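Local coordinates for protein hypothetical methylmalonyl-CoA decarboxylase alpha subunit (Sulfolobus tokodaii, PDB 1X0U) that is of unassigned function but carries a carboxyl transferase domain of the ClpP/crotonase clan and assembles as six chains, at residues T64-F69 and I140-L145; Q74-D79 and F100-G105; E278-N283 and R292-K297; A312-V317 and E335-S340. All blocks are in the same frame, centred on the assembly; numbering follows the deposited sequence.

The chain holds two mixed beta sheets of similar topology, as in the double crotonase-type fold of carboxyl transferase subunits. Interactions 1 and 2 lie beside the first sheet. Interaction 3 packs on the second sheet, and interaction 4 includes the start of its strand 315-322; both lie across the chain's centre. Interaction 2 is nested within the loop closed by interaction 1, their centres about 13 Å apart. Arg-75 joins them through Ala-66 O. Interactions 3 and 4 follow in series, about 15 Å apart between centres, and Arg-292 packs on Ile-316 between them. The centres of interactions 1 and 3 are about 59 Å apart. Each pair thus lies within one of the two halves.

Interaction 1 (T64-F69 and I140-L145); sequences TRATEF and IQEGAL
An ST turn headed by Thr-64 meets Glu-142 in the first crotonase-type half of the chain. The turn lies in the loop between strands 56-57 and 81-88. Glu-142 ends the short 3-10 segment 140-142, just before helix 144-160. Thr-64 OG1 stands anti to its backbone N (chi1 175°), beside the carbonyl carbon. There it accepts from Ala-66 N at 3.1 Å, with an angle of 160° at the hydrogen. The same hydroxyl donates to a water 3.1 Å from OG1. That water donates in turn to Glu-142 OE2 at 2.8 Å. The hydroxyl therefore acts both as acceptor and as donor, and the water bridges it to the carboxylate.

Glu-142 has further partners. Its OE2 forms a salt bridge with Arg-139, and its OE1 accepts from the backbone N of Glu-109. Its side chain is extended beyond CG. The methyl of Ala-66 lies against this chain, with CB 3.6 Å from Glu-142 CG.

Other subunits close around the loop. Arg-65 forms a salt bridge with Glu-109 of a third subunit, and Phe-69 packs on Leu-447 of a second subunit. At the far end of the contact the root of the Phe-69 side chain rests on Gln-141. Phe-69 CB is 3.8 Å from Gln-141 CG, and ring atom Phe-69 CD1 is 3.8 Å from Gln-141 O.

Interaction 2 (Q74-D79 and F100-G105); sequences QRFYGD and FTVLGG
Phe-76 and Val-102 carry this contact, and their side chains slide past each other in opposite directions. One methyl of the valine does the touching. Val-102 CG1 is anti to the backbone N (chi1 175°). Val-102 CG1 lies 3.7 Å from Phe-76 CB and 3.8 Å from Phe-76 CD2, so it sits where the ring joins its stem. It meets the ring obliquely. The same methyl also reaches the backbone of the other segment, with Val-102 CG1 4.0 Å from Asp-79 C.

Leu-103 approaches the ring further out. Leu-103 CG is 4.2 Å from Phe-76 CE2, again at a slant. Beyond it, Leu-103 CD2 meets the amide end of Gln-74, 4.1 Å from NE2. The bend at chi2 of Gln-74 (-65°) turns CD out of line with the start of the chain.

The contact joins two loops at one end of the first crotonase-type sheet. Segment 74-79 leads into strand 81-88, and segment 100-105 runs from strand 91-98 toward helix 109-125. Each loop is folded on itself. Residues 76 to 79 form a type II beta turn, closed by Asp-79 N to Phe-76 O at 3.0 Å, with Gly-78 at positive phi. In the other loop Gly-105 N bonds to Val-102 O at 3.0 Å.

Both loops have neighbours outside the contact. Asp-79 OD2 forms a salt bridge with Arg-139, whose side chain also touches Leu-103. From helix 109-125, Lys-114 NZ bonds to Gly-78 O and His-111 ND1 to Asp-79 O.

Interaction 3 (E278-N283 and R292-K297); sequences EQIVPN and REIIYK
Ile-280 makes most of the apolar contact, inserting its end methyl among three side chains of helix 291-298. Ile-280 CD1 is 3.5 Å from Glu-293 CG and 3.8 Å from Ile-294 CG1. Ile-280 CD1 also approaches Lys-297 CE at 4.0 Å. This methyl thus meets the aliphatic parts of the two charged residues, not their ends. The side chains of Ile-280 and Glu-293 cross at about a right angle. Glu-293 CG stands anti to its backbone N (chi1 -178°), and this carbon makes the closest approach. A second, looser contact comes from Val-281, with CG2 4.3 Å from Ile-294 CD1.

The ionic part lies within the helix. Lys-297 NZ and Glu-293 OE1 are 3.9 Å apart, a long salt bridge one helical turn apart. The backbone bond from Lys-297 N to Glu-293 O, at 3.2 Å, joins the same two residues.

Val-281 and Ile-294 both also touch Val-406 of strand 401-406. The contact therefore joins the end of helix 277-280 to helix 291-298 against strand 401-406 of the second sheet. This is helix-on-sheet layering, as in the alpha/beta crotonase fold of the second half of the chain.

Interaction 4 (A312-V317 and E335-S340); sequences AQNIIV and EEFGGS
Glu-336 packs against the backbone of Gln-313 and Asn-314 where a beta hairpin of the second crotonase-type half opens. Strand 315-322 starts in the first segment. Its antiparallel neighbour, strand 325-332, runs out toward the second. The backbones of Asn-314 and Asn-333 are hydrogen-bonded, which continues the pairing of the strands.

Most of the contact is van der Waals. Glu-336 CG is anti to its backbone N (chi1 -177°) and lies 3.7 Å from Asn-314 N. Glu-336 CB is 3.7 Å from Gln-313 O. The side chains also touch, with Gln-313 CB 4.1 Å from Glu-336 CG. Asn-314 CG approaches Phe-337 CD1 at 4.2 Å. The amide and ring planes are 65° apart. Asn-314 is buried, and its side-chain amide also lies close to the carbonyl of Ser-340.

Hydrogen bonds fold the loop 335-340 on itself. Gly-339 N bonds to Glu-336 O at 3.0 Å, and a CB at Gly-339 would jam against Gly-338 O. Outside the contact, Lys-348 NZ of helix 343-358 bonds to Ala-312 O and Ile-315 O. Phe-337 O accepts twice, from Ser-340 N at 2.9 Å and from Ser-340 OG at 2.8 Å, the hydroxyl being almost in line with the carbonyl bond (178°).

Interaction 1 (T64-F69 and I140-L145)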
loop_
_atom_site.group_PDB
_atom_site.type_symbol
_atom_site.label_atom_id
_atom_site.label_comp_id
_atom_site.label_asym_id
_atom_site.label_seq_id
_atom_site.Cartn_x
_atom_site.Cartn_y
_atom_site.Cartn_z
ATOM N N THR A 64 -41.815 10.084 8.873
ATOM C CA THR A 64 -41.248 11.417 9.031
ATOM C C THR A 64 -41.300 11.789 10.506
ATOM O O THR A 64 -42.139 11.285 11.247
ATOM C CB THR A 64 -42.034 12.470 8.245
ATOM O OG1 THR A 64 -41.493 13.764 8.530
ATOM C CG2 THR A 64 -43.513 12.442 8.633
ATOM N N ARG A 65 -40.395 12.669 10.919
ATOM C CA ARG A 65 -40.326 13.123 12.302
ATOM C C ARG A 65 -40.671 14.601 12.384
ATOM O O ARG A 65 -40.687 15.182 13.472
ATOM C CB ARG A 65 -38.921 12.910 12.859
ATOM C CG ARG A 65 -38.453 11.474 12.808
ATOM C CD ARG A 65 -37.046 11.375 13.314
ATOM N NE ARG A 65 -36.497 10.030 13.204
ATOM C CZ ARG A 65 -35.310 9.681 13.690
ATOM N NH1 ARG A 65 -34.565 10.582 14.313
ATOM N NH2 ARG A 65 -34.865 8.440 13.552
ATOM N N ALA A 66 -40.922 15.214 11.231
ATOM C CA ALA A 66 -41.269 16.628 11.189
ATOM C C ALA A 66 -42.612 16.808 11.882
ATOM O O ALA A 66 -43.416 15.880 11.931
ATOM C CB ALA A 66 -41.356 17.108 9.746
ATOM N N THR A 67 -42.856 18.001 12.414
ATOM C CA THR A 67 -44.110 18.262 13.109
ATOM C C THR A 67 -44.849 19.455 12.510
ATOM O O THR A 67 -46.060 19.602 12.692
ATOM C CB THR A 67 -43.866 18.559 14.600
ATOM O OG1 THR A 67 -44.007 19.968 14.828
ATOM C CG2 THR A 67 -42.457 18.131 15.010
ATOM N N GLU A 68 -44.113 20.294 11.791
ATOM C CA GLU A 68 -44.676 21.488 11.182
ATOM C C GLU A 68 -45.542 21.226 9.955
ATOM O O GLU A 68 -45.384 20.221 9.267
ATOM C CB GLU A 68 -43.543 22.452 10.841
ATOM C CG GLU A 68 -42.767 22.903 12.068
ATOM C CD GLU A 68 -41.453 23.571 11.726
ATOM O OE1 GLU A 68 -41.474 24.633 11.067
ATOM O OE2 GLU A 68 -40.398 23.025 12.117
ATOM N N PHE A 69 -46.467 22.147 9.698
ATOM C CA PHE A 69 -47.382 22.062 8.568
ATOM C C PHE A 69 -48.226 20.788 8.540
ATOM O O PHE A 69 -48.601 20.299 7.476
ATOM C CB PHE A 69 -46.617 22.226 7.251
ATOM C CG PHE A 69 -45.980 23.582 7.089
ATOM C CD1 PHE A 69 -44.790 23.892 7.743
ATOM C CD2 PHE A 69 -46.589 24.562 6.314
ATOM C CE1 PHE A 69 -44.216 25.162 7.627
ATOM C CE2 PHE A 69 -46.026 25.834 6.193
ATOM C CZ PHE A 69 -44.838 26.134 6.851
ATOM N N ILE A 140 -41.392 20.861 0.886
ATOM C CA ILE A 140 -41.369 22.222 1.392
ATOM C C ILE A 140 -41.683 22.260 2.888
ATOM O O ILE A 140 -41.049 23.006 3.629
ATOM C CB ILE A 140 -42.352 23.132 0.595
ATOM C CG1 ILE A 140 -41.958 23.152 -0.887
ATOM C CG2 ILE A 140 -42.273 24.578 1.098
ATOM C CD1 ILE A 140 -42.101 21.828 -1.585
ATOM N N GLN A 141 -42.627 21.430 3.328
ATOM C CA GLN A 141 -43.020 21.365 4.741
ATOM C C GLN A 141 -41.863 21.126 5.725
ATOM O O GLN A 141 -41.950 21.504 6.901
ATOM C CB GLN A 141 -44.085 20.281 4.951
ATOM C CG GLN A 141 -45.369 20.475 4.147
ATOM C CD GLN A 141 -45.388 19.667 2.848
ATOM O OE1 GLN A 141 -44.481 19.769 2.019
ATOM N NE2 GLN A 141 -46.431 18.866 2.670
ATOM N N GLU A 142 -40.784 20.506 5.253
ATOM C CA GLU A 142 -39.635 20.229 6.115
ATOM C C GLU A 142 -38.500 21.240 5.982
ATOM O O GLU A 142 -37.430 21.075 6.560
ATOM C CB GLU A 142 -39.134 18.802 5.871
ATOM C CG GLU A 142 -40.080 17.749 6.444
ATOM C CD GLU A 142 -39.559 16.334 6.316
ATOM O OE1 GLU A 142 -38.362 16.105 6.598
ATOM O OE2 GLU A 142 -40.352 15.444 5.951
ATOM N N GLY A 143 -38.753 22.298 5.221
ATOM C CA GLY A 143 -37.777 23.355 5.032
ATOM C C GLY A 143 -36.345 22.957 4.716
ATOM O O GLY A 143 -36.090 22.154 3.810
ATOM N N ALA A 144 -35.409 23.518 5.481
ATOM C CA ALA A 144 -33.982 23.278 5.282
ATOM C C ALA A 144 -33.532 21.828 5.462
ATOM O O ALA A 144 -32.538 21.411 4.874
ATOM C CB ALA A 144 -33.187 24.180 6.198
ATOM N N LEU A 145 -34.249 21.067 6.284
ATOM C CA LEU A 145 -33.908 19.670 6.504
ATOM C C LEU A 145 -34.126 18.862 5.228
ATOM O O LEU A 145 -33.519 17.812 5.038
ATOM C CB LEU A 145 -34.752 19.083 7.640
ATOM C CG LEU A 145 -34.150 19.191 9.036
ATOM C CD1 LEU A 145 -32.980 18.225 9.173
ATOM C CD2 LEU A 145 -33.687 20.609 9.277
HETATM O O HOH W 1 -39.122 13.054 6.715
#

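Interaction 2 (Q74-D79 and F100-G105)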
loop_
_atom_site.group_PDB
_atom_site.type_symbol
_atom_site.label_atom_id
_atom_site.label_comp_id
_atom_site.label_asym_id
_atom_site.label_seq_id
_atom_site.Cartn_x
_atom_site.Cartn_y
_atom_site.Cartn_z
ATOM N N GLN A 74 -49.777 13.534 9.027
ATOM C CA GLN A 74 -49.481 12.796 7.793
ATOM C C GLN A 74 -48.299 11.832 7.902
ATOM O O GLN A 74 -47.281 12.002 7.218
ATOM C CB GLN A 74 -49.214 13.773 6.641
ATOM C CG GLN A 74 -50.461 14.368 6.007
ATOM C CD GLN A 74 -51.318 13.325 5.313
ATOM O OE1 GLN A 74 -51.850 12.414 5.951
ATOM N NE2 GLN A 74 -51.448 13.449 3.994
ATOM N N ARG A 75 -48.428 10.815 8.748
ATOM C CA ARG A 75 -47.347 9.850 8.898
ATOM C C ARG A 75 -47.538 8.602 8.035
ATOM O O ARG A 75 -48.094 7.594 8.483
ATOM C CB ARG A 75 -47.177 9.452 10.370
ATOM C CG ARG A 75 -46.109 10.257 11.105
ATOM C CD ARG A 75 -46.504 11.710 11.235
ATOM N NE ARG A 75 -45.400 12.579 11.651
ATOM C CZ ARG A 75 -44.708 12.449 12.783
ATOM N NH1 ARG A 75 -43.729 13.300 13.061
ATOM N NH2 ARG A 75 -44.985 11.470 13.633
ATOM N N PHE A 76 -47.073 8.680 6.793
ATOM C CA PHE A 76 -47.170 7.558 5.870
ATOM C C PHE A 76 -45.979 6.637 6.087
ATOM O O PHE A 76 -44.841 7.089 6.073
ATOM C CB PHE A 76 -47.142 8.059 4.428
ATOM C CG PHE A 76 -48.386 8.778 4.002
ATOM C CD1 PHE A 76 -49.519 8.066 3.625
ATOM C CD2 PHE A 76 -48.412 10.169 3.938
ATOM C CE1 PHE A 76 -50.663 8.730 3.182
ATOM C CE2 PHE A 76 -49.551 10.844 3.497
ATOM C CZ PHE A 76 -50.678 10.123 3.116
ATOM N N TYR A 77 -46.227 5.351 6.295
ATOM C CA TYR A 77 -45.126 4.403 6.485
ATOM C C TYR A 77 -44.199 4.428 5.269
ATOM O O TYR A 77 -44.664 4.347 4.132
ATOM C CB TYR A 77 -45.658 2.983 6.660
ATOM C CG TYR A 77 -46.316 2.712 7.992
ATOM C CD1 TYR A 77 -45.633 2.938 9.188
ATOM C CD2 TYR A 77 -47.602 2.175 8.057
ATOM C CE1 TYR A 77 -46.213 2.630 10.418
ATOM C CE2 TYR A 77 -48.190 1.866 9.270
ATOM C CZ TYR A 77 -47.495 2.092 10.448
ATOM O OH TYR A 77 -48.092 1.779 11.647
ATOM N N GLY A 78 -42.895 4.536 5.510
ATOM C CA GLY A 78 -41.942 4.561 4.414
ATOM C C GLY A 78 -41.562 5.960 3.966
ATOM O O GLY A 78 -40.594 6.139 3.227
ATOM N N ASP A 79 -42.339 6.946 4.409
ATOM C CA ASP A 79 -42.104 8.356 4.106
ATOM C C ASP A 79 -41.981 8.720 2.623
ATOM O O ASP A 79 -41.353 9.722 2.282
ATOM C CB ASP A 79 -40.854 8.847 4.846
ATOM C CG ASP A 79 -40.800 10.367 4.973
ATOM O OD1 ASP A 79 -39.689 10.916 5.020
ATOM O OD2 ASP A 79 -41.859 11.020 5.041
ATOM N N PHE A 100 -45.083 8.471 -5.690
ATOM C CA PHE A 100 -45.701 9.768 -5.935
ATOM C C PHE A 100 -46.997 9.986 -5.151
ATOM O O PHE A 100 -47.407 11.127 -4.939
ATOM C CB PHE A 100 -45.982 9.956 -7.437
ATOM C CG PHE A 100 -46.473 11.338 -7.792
ATOM C CD1 PHE A 100 -45.585 12.409 -7.873
ATOM C CD2 PHE A 100 -47.831 11.583 -7.970
ATOM C CE1 PHE A 100 -46.041 13.707 -8.123
ATOM C CE2 PHE A 100 -48.300 12.878 -8.220
ATOM C CZ PHE A 100 -47.404 13.944 -8.296
ATOM N N THR A 101 -47.632 8.902 -4.714
ATOM C CA THR A 101 -48.887 9.016 -3.973
ATOM C C THR A 101 -48.678 9.458 -2.532
ATOM O O THR A 101 -49.636 9.765 -1.826
ATOM C CB THR A 101 -49.671 7.686 -3.948
ATOM O OG1 THR A 101 -49.025 6.762 -3.065
ATOM C CG2 THR A 101 -49.748 7.086 -5.350
ATOM N N VAL A 102 -47.428 9.478 -2.089
ATOM C CA VAL A 102 -47.130 9.901 -0.729
ATOM C C VAL A 102 -46.549 11.306 -0.781
ATOM O O VAL A 102 -45.351 11.490 -0.983
ATOM C CB VAL A 102 -46.128 8.928 -0.043
ATOM C CG1 VAL A 102 -45.731 9.448 1.328
ATOM C CG2 VAL A 102 -46.760 7.552 0.091
ATOM N N LEU A 103 -47.416 12.298 -0.616
ATOM C CA LEU A 103 -47.001 13.698 -0.642
ATOM C C LEU A 103 -46.202 13.991 -1.919
ATOM O O LEU A 103 -45.054 14.451 -1.870
ATOM C CB LEU A 103 -46.167 14.015 0.610
ATOM C CG LEU A 103 -46.854 13.728 1.957
ATOM C CD1 LEU A 103 -45.866 13.877 3.123
ATOM C CD2 LEU A 103 -48.031 14.682 2.134
ATOM N N GLY A 104 -46.824 13.717 -3.061
ATOM C CA GLY A 104 -46.179 13.943 -4.345
ATOM C C GLY A 104 -44.758 13.409 -4.429
ATOM O O GLY A 104 -43.931 13.978 -5.133
ATOM N N GLY A 105 -44.477 12.321 -3.716
ATOM C CA GLY A 105 -43.141 11.745 -3.718
ATOM C C GLY A 105 -42.057 12.707 -3.250
ATOM O O GLY A 105 -40.879 12.460 -3.473
#

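Interaction 3 (E278-N283 and R292-K297)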
loop_
_atom_site.group_PDB
_atom_site.type_symbol
_atom_site.label_atom_id
_atom_site.label_comp_id
_atom_site.label_asym_id
_atom_site.label_seq_id
_atom_site.Cartn_x
_atom_site.Cartn_y
_atom_site.Cartn_z
ATOM N N GLU A 278 -16.665 -3.505 -46.707
ATOM C CA GLU A 278 -15.878 -2.627 -47.573
ATOM C C GLU A 278 -16.707 -1.929 -48.647
ATOM O O GLU A 278 -16.224 -1.011 -49.309
ATOM C CB GLU A 278 -14.736 -3.399 -48.247
ATOM C CG GLU A 278 -15.167 -4.256 -49.431
ATOM C CD GLU A 278 -15.993 -5.440 -49.011
ATOM O OE1 GLU A 278 -16.848 -5.881 -49.807
ATOM O OE2 GLU A 278 -15.781 -5.940 -47.886
ATOM N N GLN A 279 -17.950 -2.363 -48.820
ATOM C CA GLN A 279 -18.826 -1.770 -49.821
ATOM C C GLN A 279 -19.516 -0.500 -49.340
ATOM O O GLN A 279 -19.983 0.292 -50.143
ATOM C CB GLN A 279 -19.885 -2.789 -50.260
ATOM C CG GLN A 279 -19.290 -4.056 -50.842
ATOM C CD GLN A 279 -18.312 -3.760 -51.968
ATOM O OE1 GLN A 279 -17.466 -4.588 -52.304
ATOM N NE2 GLN A 279 -18.431 -2.577 -52.560
ATOM N N ILE A 280 -19.568 -0.309 -48.028
ATOM C CA ILE A 280 -20.231 0.852 -47.441
ATOM C C ILE A 280 -19.530 2.193 -47.652
ATOM O O ILE A 280 -20.169 3.182 -48.001
ATOM C CB ILE A 280 -20.418 0.649 -45.925
ATOM C CG1 ILE A 280 -21.184 -0.655 -45.676
ATOM C CG2 ILE A 280 -21.173 1.830 -45.325
ATOM C CD1 ILE A 280 -21.240 -1.082 -44.219
ATOM N N VAL A 281 -18.222 2.236 -47.432
ATOM C CA VAL A 281 -17.487 3.487 -47.569
ATOM C C VAL A 281 -17.414 4.004 -49.002
ATOM O O VAL A 281 -16.842 3.366 -49.878
ATOM C CB VAL A 281 -16.065 3.349 -47.002
ATOM C CG1 VAL A 281 -15.330 4.685 -47.096
ATOM C CG2 VAL A 281 -16.140 2.878 -45.559
ATOM N N PRO A 282 -17.993 5.188 -49.250
ATOM C CA PRO A 282 -18.016 5.823 -50.570
ATOM C C PRO A 282 -16.623 6.011 -51.160
ATOM O O PRO A 282 -15.614 5.861 -50.465
ATOM C CB PRO A 282 -18.695 7.162 -50.298
ATOM C CG PRO A 282 -19.565 6.872 -49.111
ATOM C CD PRO A 282 -18.664 6.039 -48.253
ATOM N N ASN A 283 -16.587 6.343 -52.449
ATOM C CA ASN A 283 -15.336 6.589 -53.156
ATOM C C ASN A 283 -14.798 7.937 -52.695
ATOM O O ASN A 283 -13.609 8.092 -52.437
ATOM C CB ASN A 283 -15.582 6.632 -54.665
ATOM C CG ASN A 283 -14.336 7.011 -55.447
ATOM O OD1 ASN A 283 -13.693 8.029 -55.164
ATOM N ND2 ASN A 283 -13.990 6.196 -56.441
ATOM N N ARG A 292 -23.347 3.288 -38.606
ATOM C CA ARG A 292 -23.982 2.298 -37.747
ATOM C C ARG A 292 -23.992 0.937 -38.424
ATOM O O ARG A 292 -24.020 -0.094 -37.761
ATOM C CB ARG A 292 -25.425 2.693 -37.420
ATOM C CG ARG A 292 -25.569 3.940 -36.581
ATOM C CD ARG A 292 -26.982 4.040 -35.994
ATOM N NE ARG A 292 -27.097 5.176 -35.087
ATOM C CZ ARG A 292 -27.140 6.440 -35.487
ATOM N NH1 ARG A 292 -27.089 6.725 -36.782
ATOM N NH2 ARG A 292 -27.208 7.419 -34.593
ATOM N N GLU A 293 -23.978 0.932 -39.751
ATOM C CA GLU A 293 -24.005 -0.326 -40.476
ATOM C C GLU A 293 -22.688 -1.041 -40.297
ATOM O O GLU A 293 -22.633 -2.269 -40.264
ATOM C CB GLU A 293 -24.295 -0.096 -41.964
ATOM C CG GLU A 293 -24.387 -1.386 -42.749
ATOM C CD GLU A 293 -25.407 -2.341 -42.162
ATOM O OE1 GLU A 293 -25.169 -3.566 -42.216
ATOM O OE2 GLU A 293 -26.452 -1.872 -41.653
ATOM N N ILE A 294 -21.619 -0.270 -40.166
ATOM C CA ILE A 294 -20.308 -0.853 -39.958
ATOM C C ILE A 294 -20.247 -1.463 -38.560
ATOM O O ILE A 294 -19.701 -2.556 -38.383
ATOM C CB ILE A 294 -19.193 0.198 -40.126
ATOM C CG1 ILE A 294 -19.209 0.740 -41.561
ATOM C CG2 ILE A 294 -17.848 -0.424 -39.803
ATOM C CD1 ILE A 294 -18.127 1.776 -41.855
ATOM N N ILE A 295 -20.815 -0.779 -37.564
ATOM C CA ILE A 295 -20.782 -1.345 -36.220
ATOM C C ILE A 295 -21.590 -2.647 -36.174
ATOM O O ILE A 295 -21.092 -3.651 -35.668
ATOM C CB ILE A 295 -21.317 -0.362 -35.106
ATOM C CG1 ILE A 295 -22.810 -0.128 -35.271
ATOM C CG2 ILE A 295 -20.592 0.983 -35.165
ATOM C CD1 ILE A 295 -23.380 0.891 -34.282
ATOM N N TYR A 296 -22.815 -2.652 -36.713
ATOM C CA TYR A 296 -23.627 -3.875 -36.674
ATOM C C TYR A 296 -22.870 -5.035 -37.310
ATOM O O TYR A 296 -22.959 -6.173 -36.848
ATOM C CB TYR A 296 -24.974 -3.714 -37.406
ATOM C CG TYR A 296 -25.809 -2.524 -36.981
ATOM C CD1 TYR A 296 -25.838 -2.103 -35.651
ATOM C CD2 TYR A 296 -26.572 -1.818 -37.911
ATOM C CE1 TYR A 296 -26.601 -1.004 -35.257
ATOM C CE2 TYR A 296 -27.342 -0.717 -37.528
ATOM C CZ TYR A 296 -27.349 -0.318 -36.201
ATOM O OH TYR A 296 -28.096 0.772 -35.811
ATOM N N LYS A 297 -22.137 -4.742 -38.377
ATOM C CA LYS A 297 -21.369 -5.766 -39.075
ATOM C C LYS A 297 -20.219 -6.295 -38.233
ATOM O O LYS A 297 -19.826 -7.445 -38.379
ATOM C CB LYS A 297 -20.792 -5.214 -40.387
ATOM C CG LYS A 297 -21.463 -5.706 -41.676
ATOM C CD LYS A 297 -22.411 -4.662 -42.259
ATOM C CE LYS A 297 -22.605 -4.848 -43.771
ATOM N NZ LYS A 297 -23.030 -6.233 -44.148
#

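Interaction 4 (A312-V317 and E335-S340)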
loop_
_atom_site.group_PDB
_atom_site.type_symbol
_atom_site.label_atom_id
_atom_site.label_comp_id
_atom_site.label_asym_id
_atom_site.label_seq_id
_atom_site.Cartn_x
_atom_site.Cartn_y
_atom_site.Cartn_z
ATOM N N ALA A 312 -26.584 14.923 -30.119
ATOM C CA ALA A 312 -25.328 14.982 -30.864
ATOM C C ALA A 312 -25.095 13.686 -31.658
ATOM O O ALA A 312 -24.237 12.870 -31.304
ATOM C CB ALA A 312 -24.163 15.224 -29.901
ATOM N N GLN A 313 -25.870 13.497 -32.724
ATOM C CA GLN A 313 -25.744 12.309 -33.562
ATOM C C GLN A 313 -24.428 12.464 -34.314
ATOM O O GLN A 313 -24.005 11.614 -35.086
ATOM C CB GLN A 313 -26.942 12.221 -34.503
ATOM C CG GLN A 313 -28.255 12.290 -33.747
ATOM C CD GLN A 313 -29.432 11.771 -34.545
ATOM O OE1 GLN A 313 -29.842 12.372 -35.548
ATOM N NE2 GLN A 313 -29.986 10.643 -34.105
ATOM N N ASN A 314 -23.816 13.602 -34.028
ATOM C CA ASN A 314 -22.528 14.073 -34.496
ATOM C C ASN A 314 -21.531 12.894 -34.346
ATOM O O ASN A 314 -20.681 12.666 -35.209
ATOM C CB ASN A 314 -22.206 15.287 -33.588
ATOM C CG ASN A 314 -20.868 15.907 -33.853
ATOM O OD1 ASN A 314 -19.844 15.228 -33.881
ATOM N ND2 ASN A 314 -20.858 17.213 -34.014
ATOM N N ILE A 315 -21.636 12.152 -33.238
ATOM C CA ILE A 315 -20.794 10.977 -33.008
ATOM C C ILE A 315 -21.647 9.897 -32.369
ATOM O O ILE A 315 -22.671 10.190 -31.757
ATOM C CB ILE A 315 -19.553 11.247 -32.084
ATOM C CG1 ILE A 315 -19.935 11.161 -30.608
ATOM C CG2 ILE A 315 -18.968 12.604 -32.393
ATOM C CD1 ILE A 315 -20.779 12.299 -30.117
ATOM N N ILE A 316 -21.227 8.650 -32.512
ATOM C CA ILE A 316 -21.977 7.531 -31.955
ATOM C C ILE A 316 -21.202 6.813 -30.866
ATOM O O ILE A 316 -19.996 6.568 -30.996
ATOM C CB ILE A 316 -22.309 6.501 -33.033
ATOM C CG1 ILE A 316 -23.059 7.176 -34.190
ATOM C CG2 ILE A 316 -23.132 5.381 -32.431
ATOM C CD1 ILE A 316 -22.867 6.464 -35.540
ATOM N N VAL A 317 -21.898 6.475 -29.787
ATOM C CA VAL A 317 -21.284 5.762 -28.674
ATOM C C VAL A 317 -22.289 4.778 -28.121
ATOM O O VAL A 317 -23.486 5.063 -28.068
ATOM C CB VAL A 317 -20.830 6.722 -27.525
ATOM C CG1 VAL A 317 -19.756 7.691 -28.039
ATOM C CG2 VAL A 317 -22.038 7.485 -26.941
ATOM N N GLU A 335 -23.216 11.070 -41.340
ATOM C CA GLU A 335 -24.556 11.580 -41.600
ATOM C C GLU A 335 -24.962 12.851 -40.843
ATOM O O GLU A 335 -25.966 13.465 -41.176
ATOM C CB GLU A 335 -25.563 10.469 -41.336
ATOM C CG GLU A 335 -25.423 9.312 -42.296
ATOM C CD GLU A 335 -26.261 8.111 -41.907
ATOM O OE1 GLU A 335 -26.443 7.231 -42.773
ATOM O OE2 GLU A 335 -26.726 8.045 -40.742
ATOM N N GLU A 336 -24.185 13.254 -39.840
ATOM C CA GLU A 336 -24.502 14.470 -39.084
ATOM C C GLU A 336 -23.242 15.317 -38.974
ATOM O O GLU A 336 -22.230 14.842 -38.480
ATOM C CB GLU A 336 -25.039 14.108 -37.687
ATOM C CG GLU A 336 -25.463 15.292 -36.825
ATOM C CD GLU A 336 -26.582 16.128 -37.443
ATOM O OE1 GLU A 336 -27.388 15.569 -38.224
ATOM O OE2 GLU A 336 -26.661 17.344 -37.139
ATOM N N PHE A 337 -23.308 16.565 -39.439
ATOM C CA PHE A 337 -22.156 17.464 -39.405
ATOM C C PHE A 337 -20.952 16.865 -40.169
ATOM O O PHE A 337 -19.802 17.264 -39.964
ATOM C CB PHE A 337 -21.752 17.765 -37.952
ATOM C CG PHE A 337 -22.515 18.910 -37.325
ATOM C CD1 PHE A 337 -22.886 18.863 -35.985
ATOM C CD2 PHE A 337 -22.843 20.036 -38.069
ATOM C CE1 PHE A 337 -23.578 19.929 -35.396
ATOM C CE2 PHE A 337 -23.531 21.104 -37.493
ATOM C CZ PHE A 337 -23.899 21.049 -36.154
ATOM N N GLY A 338 -21.234 15.914 -41.058
ATOM C CA GLY A 338 -20.176 15.290 -41.825
ATOM C C GLY A 338 -19.186 14.567 -40.932
ATOM O O GLY A 338 -18.074 14.285 -41.351
ATOM N N GLY A 339 -19.588 14.265 -39.700
ATOM C CA GLY A 339 -18.697 13.572 -38.785
ATOM C C GLY A 339 -17.800 14.526 -38.019
ATOM O O GLY A 339 -16.982 14.107 -37.215
ATOM N N SER A 340 -17.939 15.816 -38.294
ATOM C CA SER A 340 -17.152 16.823 -37.605
ATOM C C SER A 340 -17.516 16.758 -36.127
ATOM O O SER A 340 -18.692 16.593 -35.770
ATOM C CB SER A 340 -17.467 18.213 -38.151
ATOM O OG SER A 340 -17.213 18.281 -39.544
#